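Local coordinates for protein hypothetical hydrolase (Bacteroides thetaiotaomicron, PDB 3TC9) that is of unproven function but probably serves as an auxiliary nutrient-binding protein, with an immunoglobulin-like IPT/TIG domain joined to a six-bladed beta-propeller, at residues N229-H234 / G238-N243; C185-H188 / M193-T196. All blocks are in the same frame, centred on the assembly; numbering follows the deposited sequence.

Contact 1: residues N229-H234 / G238-N243; sequences NGAETH and GELYFN
With chi1 of N243 at 84°, its CG lies between the backbone N and the carbonyl carbon, and its amide reaches back to N229. Two hydrogen bonds result: N229 N to N243 OD1, 2.8 Å, in the carbonyl plane, and N243 ND2 to N229 OD1, 2.8 Å and nearly straight at 172°, the two amide planes well turned from each other. An alanine in place of N243 would probably leave N229 N without this acceptor and N229 OD1 without the donor ND2, loosening this end of the hairpin. D198 bonds N229 ND2. Strands 231-233 and 240-244 begin a four-stranded antiparallel sheet, consistent with a propeller blade. In it E232 and Y241 form a hydrogen-bonded pair, Y241 N 2.8 Å from E232 O. On the face carrying A231, T233 and L240, L240 CD1 touches T233 CG2 at 3.7 Å. At the turn H234 N meets E239 O at 2.8 Å, and the E239 carboxylate runs alongside H234 CB, turned 13° from the imidazole plane. Y241 OH donates to the anti lone pair of E239 OE2, 2.6 Å away, an oxygen also bonded by Y299. Backbone bonds thus run from E232-Y241 to the turn, while the N243 amide closes the other end, gripping one backbone N-H and one side-chain oxygen.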
loop_
_atom_site.group_PDB
_atom_site.type_symbol
_atom_site.label_atom_id
_atom_site.label_comp_id
_atom_site.label_asym_id
_atom_site.label_seq_id
_atom_site.Cartn_x
_atom_site.Cartn_y
_atom_site.Cartn_z
ATOM N N ASN B 229 25.088 -24.328 2.306
ATOM C CA ASN B 229 24.017 -24.112 1.322
ATOM C C ASN B 229 23.476 -22.684 1.333
ATOM O O ASN B 229 22.481 -22.395 0.676
ATOM C CB ASN B 229 22.869 -25.107 1.558
ATOM C CG ASN B 229 23.341 -26.497 1.906
ATOM O OD1 ASN B 229 23.103 -26.972 3.000
ATOM N ND2 ASN B 229 24.105 -27.129 1.030
ATOM N N GLY B 230 24.145 -21.791 2.039
ATOM C CA GLY B 230 23.732 -20.402 2.082
ATOM C C GLY B 230 24.084 -19.705 3.366
ATOM O O GLY B 230 24.242 -20.343 4.410
ATOM N N ALA B 231 24.201 -18.377 3.283
ATOM C CA ALA B 231 24.486 -17.513 4.417
ATOM C C ALA B 231 23.547 -16.308 4.365
ATOM O O ALA B 231 22.987 -15.999 3.302
ATOM C CB ALA B 231 25.945 -17.076 4.417
ATOM N N GLU B 232 23.326 -15.657 5.515
ATOM C CA GLU B 232 22.407 -14.530 5.630
ATOM C C GLU B 232 22.793 -13.674 6.833
ATOM O O GLU B 232 23.092 -14.219 7.890
ATOM C CB GLU B 232 20.963 -15.065 5.761
ATOM C CG GLU B 232 19.889 -14.089 6.214
ATOM C CD GLU B 232 19.331 -13.095 5.213
ATOM O OE1 GLU B 232 20.134 -12.422 4.521
ATOM O OE2 GLU B 232 18.090 -12.910 5.211
ATOM N N THR B 233 22.787 -12.345 6.666
ATOM C CA THR B 233 23.083 -11.417 7.750
ATOM C C THR B 233 21.798 -10.995 8.455
ATOM O O THR B 233 20.743 -10.975 7.819
ATOM C CB THR B 233 23.830 -10.182 7.222
ATOM O OG1 THR B 233 23.136 -9.670 6.086
ATOM C CG2 THR B 233 25.275 -10.466 6.881
ATOM N N HIS B 234 21.880 -10.640 9.758
ATOM C CA HIS B 234 20.733 -10.113 10.510
ATOM C C HIS B 234 20.480 -8.674 10.013
ATOM O O HIS B 234 21.438 -7.896 9.925
ATOM C CB HIS B 234 20.943 -10.179 12.029
ATOM C CG HIS B 234 19.711 -9.803 12.792
ATOM N ND1 HIS B 234 19.473 -8.501 13.178
ATOM C CD2 HIS B 234 18.649 -10.558 13.142
ATOM C CE1 HIS B 234 18.298 -8.509 13.781
ATOM N NE2 HIS B 234 17.766 -9.726 13.790
ATOM N N GLY B 238 23.448 -7.084 12.028
ATOM C CA GLY B 238 24.503 -7.358 11.057
ATOM C C GLY B 238 25.343 -8.621 11.125
ATOM O O GLY B 238 26.205 -8.794 10.262
ATOM N N GLU B 239 25.108 -9.531 12.101
ATOM C CA GLU B 239 25.886 -10.782 12.189
ATOM C C GLU B 239 25.465 -11.804 11.092
ATOM O O GLU B 239 24.343 -11.749 10.587
ATOM C CB GLU B 239 25.817 -11.408 13.597
ATOM C CG GLU B 239 24.493 -12.045 13.970
ATOM C CD GLU B 239 23.417 -11.155 14.559
ATOM O OE1 GLU B 239 23.528 -9.913 14.461
ATOM O OE2 GLU B 239 22.452 -11.707 15.131
ATOM N N LEU B 240 26.371 -12.738 10.747
ATOM C CA LEU B 240 26.151 -13.718 9.686
ATOM C C LEU B 240 25.772 -15.104 10.212
ATOM O O LEU B 240 26.432 -15.631 11.107
ATOM C CB LEU B 240 27.417 -13.829 8.835
ATOM C CG LEU B 240 27.314 -14.668 7.561
ATOM C CD1 LEU B 240 26.723 -13.864 6.445
ATOM C CD2 LEU B 240 28.661 -15.170 7.144
ATOM N N TYR B 241 24.730 -15.698 9.620
ATOM C CA TYR B 241 24.259 -17.044 9.928
ATOM C C TYR B 241 24.461 -17.900 8.692
ATOM O O TYR B 241 24.177 -17.452 7.577
ATOM C CB TYR B 241 22.783 -17.029 10.362
ATOM C CG TYR B 241 22.583 -16.311 11.679
ATOM C CD1 TYR B 241 22.745 -16.978 12.891
ATOM C CD2 TYR B 241 22.275 -14.952 11.717
ATOM C CE1 TYR B 241 22.596 -16.313 14.109
ATOM C CE2 TYR B 241 22.123 -14.278 12.930
ATOM C CZ TYR B 241 22.307 -14.961 14.123
ATOM O OH TYR B 241 22.205 -14.308 15.321
ATOM N N PHE B 242 24.991 -19.102 8.866
ATOM C CA PHE B 242 25.208 -20.000 7.728
ATOM C C PHE B 242 25.134 -21.424 8.233
ATOM O O PHE B 242 25.022 -21.630 9.441
ATOM C CB PHE B 242 26.535 -19.692 7.007
ATOM C CG PHE B 242 27.772 -19.790 7.861
ATOM C CD1 PHE B 242 28.229 -18.689 8.582
ATOM C CD2 PHE B 242 28.516 -20.966 7.901
ATOM C CE1 PHE B 242 29.387 -18.778 9.370
ATOM C CE2 PHE B 242 29.664 -21.055 8.687
ATOM C CZ PHE B 242 30.099 -19.955 9.410
ATOM N N ASN B 243 25.163 -22.407 7.332
ATOM C CA ASN B 243 25.041 -23.793 7.764
ATOM C C ASN B 243 26.167 -24.671 7.230
ATOM O O ASN B 243 27.105 -24.207 6.572
ATOM C CB ASN B 243 23.652 -24.365 7.314
ATOM C CG ASN B 243 23.597 -24.893 5.884
ATOM O OD1 ASN B 243 24.212 -24.334 4.986
ATOM N ND2 ASN B 243 22.952 -26.046 5.651
#

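Contact 2: residues C185-H188 / M193-T196; sequences CWTH and MIIT
An antiparallel beta-hairpin contact joins the end of strand 181-186 and the loop after it to strand 192-197, these being the first two strands of a four-stranded antiparallel sheet of the propeller. The evidence is a hydrogen-bonded pair formed by C185 and I194: C185 N donates to I194 O at 3.1 Å, and I194 N to C185 O at 2.8 Å, both fairly straight. W186 and M193 follow as a non-hydrogen-bonded pair, and their side chains lie side by side. M193, a selenomethionine, sets its CB over one face of the indole, 4.1 Å from the centroid of the W186 six-membered ring and 24° off the normal, a CH-pi contact. SE stands obliquely above the CZ2-CH2 rim, 4.0 Å from W186 CH2, a Met-aromatic contact, and the chain bends there at chi3 (72°). On the other face of the sheet, C185 SG packs against I194 CB at 3.7 Å, while I194 CD1 meets T187 CG2 at 3.8 Å, the two side chains crossing at about a right angle. Beyond the hairpin, S143 bonds W186 NE1 and F216 meets the indole with its plane about perpendicular. Strand 205-211 continues the sheet next to strand 192-197 through backbone bonds of M193 with L210 and I195 with Y208, whereas C185 touches E232 and T233 of strand 231-233 in the following sheet.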
loop_
_atom_site.group_PDB
_atom_site.type_symbol
_atom_site.label_atom_id
_atom_site.label_comp_id
_atom_site.label_asym_id
_atom_site.label_seq_id
_atom_site.Cartn_x
_atom_site.Cartn_y
_atom_site.Cartn_z
ATOM N N CYS B 185 24.219 -12.094 0.287
ATOM C CA CYS B 185 23.734 -11.241 1.354
ATOM C C CYS B 185 24.725 -10.081 1.535
ATOM O O CYS B 185 25.738 -10.009 0.827
ATOM C CB CYS B 185 23.424 -11.982 2.654
ATOM S SG CYS B 185 24.832 -12.833 3.410
ATOM N N TRP B 186 24.347 -9.102 2.345
ATOM C CA TRP B 186 25.098 -7.868 2.477
ATOM C C TRP B 186 25.419 -7.571 3.911
ATOM O O TRP B 186 24.639 -7.913 4.806
ATOM C CB TRP B 186 24.269 -6.708 1.895
ATOM C CG TRP B 186 23.864 -6.916 0.460
ATOM C CD1 TRP B 186 22.784 -7.615 -0.005
ATOM C CD2 TRP B 186 24.556 -6.432 -0.696
ATOM N NE1 TRP B 186 22.760 -7.593 -1.381
ATOM C CE2 TRP B 186 23.839 -6.877 -1.833
ATOM C CE3 TRP B 186 25.718 -5.668 -0.883
ATOM C CZ2 TRP B 186 24.248 -6.580 -3.136
ATOM C CZ3 TRP B 186 26.112 -5.371 -2.175
ATOM C CH2 TRP B 186 25.373 -5.811 -3.281
ATOM N N THR B 187 26.549 -6.881 4.129
ATOM C CA THR B 187 26.944 -6.397 5.447
ATOM C C THR B 187 25.985 -5.257 5.767
ATOM O O THR B 187 25.413 -4.655 4.840
ATOM C CB THR B 187 28.412 -5.979 5.455
ATOM O OG1 THR B 187 28.607 -5.013 4.425
ATOM C CG2 THR B 187 29.359 -7.149 5.263
ATOM N N HIS B 188 25.761 -4.987 7.059
ATOM C CA HIS B 188 24.817 -3.956 7.479
ATOM C C HIS B 188 25.039 -2.612 6.782
ATOM O O HIS B 188 24.055 -1.964 6.417
ATOM C CB HIS B 188 24.807 -3.769 9.001
ATOM C CG HIS B 188 23.651 -2.925 9.461
ATOM N ND1 HIS B 188 23.855 -1.714 10.097
ATOM C CD2 HIS B 188 22.313 -3.093 9.273
ATOM C CE1 HIS B 188 22.649 -1.198 10.298
ATOM N NE2 HIS B 188 21.692 -1.975 9.793
HETATM N N MSE B 193 29.595 -7.436 -0.209
HETATM C CA MSE B 193 28.649 -8.446 -0.640
HETATM C C MSE B 193 29.210 -9.822 -0.237
HETATM O O MSE B 193 30.347 -10.156 -0.578
HETATM C CB MSE B 193 28.416 -8.313 -2.154
HETATM C CG MSE B 193 27.815 -9.535 -2.802
HETATM SE SE MSE B 193 27.120 -9.147 -4.547
HETATM C CE MSE B 193 28.693 -8.929 -5.471
ATOM N N ILE B 194 28.420 -10.601 0.492
ATOM C CA ILE B 194 28.821 -11.936 0.924
ATOM C C ILE B 194 28.303 -12.962 -0.081
ATOM O O ILE B 194 27.091 -13.062 -0.281
ATOM C CB ILE B 194 28.355 -12.292 2.359
ATOM C CG1 ILE B 194 28.347 -11.095 3.376
ATOM C CG2 ILE B 194 28.996 -13.598 2.861
ATOM C CD1 ILE B 194 29.607 -10.646 3.910
ATOM N N ILE B 195 29.221 -13.733 -0.677
ATOM C CA ILE B 195 28.936 -14.777 -1.665
ATOM C C ILE B 195 29.263 -16.125 -1.010
ATOM O O ILE B 195 30.373 -16.314 -0.511
ATOM C CB ILE B 195 29.767 -14.479 -2.957
ATOM C CG1 ILE B 195 29.270 -13.205 -3.685
ATOM C CG2 ILE B 195 29.886 -15.659 -3.906
ATOM C CD1 ILE B 195 27.782 -13.132 -4.034
ATOM N N THR B 196 28.284 -17.034 -0.980
ATOM C CA THR B 196 28.401 -18.350 -0.345
ATOM C C THR B 196 28.597 -19.465 -1.384
ATOM O O THR B 196 27.787 -19.590 -2.315
ATOM C CB THR B 196 27.177 -18.607 0.526
ATOM O OG1 THR B 196 27.107 -17.566 1.499
ATOM C CG2 THR B 196 27.237 -19.937 1.229
#

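Overall arrangement
From the N terminus, the chain passes through the immunoglobulin-like domain before entering the propeller. Contact 2 comes first, closing the short turn between strands 181-186 and 192-197; strands 205-211 and 219-224 then complete that sheet. Contact 1 opens afterwards and closes the turn between strands 231-233 and 240-244, so the two hairpins follow in series, neither nesting nor crossing. Each supplies the first two strands of its four-stranded sheet, as expected for successive blades. Their centres are 8 Å apart, and they touch directly: T233 OG1 lies 2.6 Å from W186 O, a probable hydrogen bond, and G230 CA packs 3.6 Å from T196 CG2. These contacts tie the neighbouring sheets together.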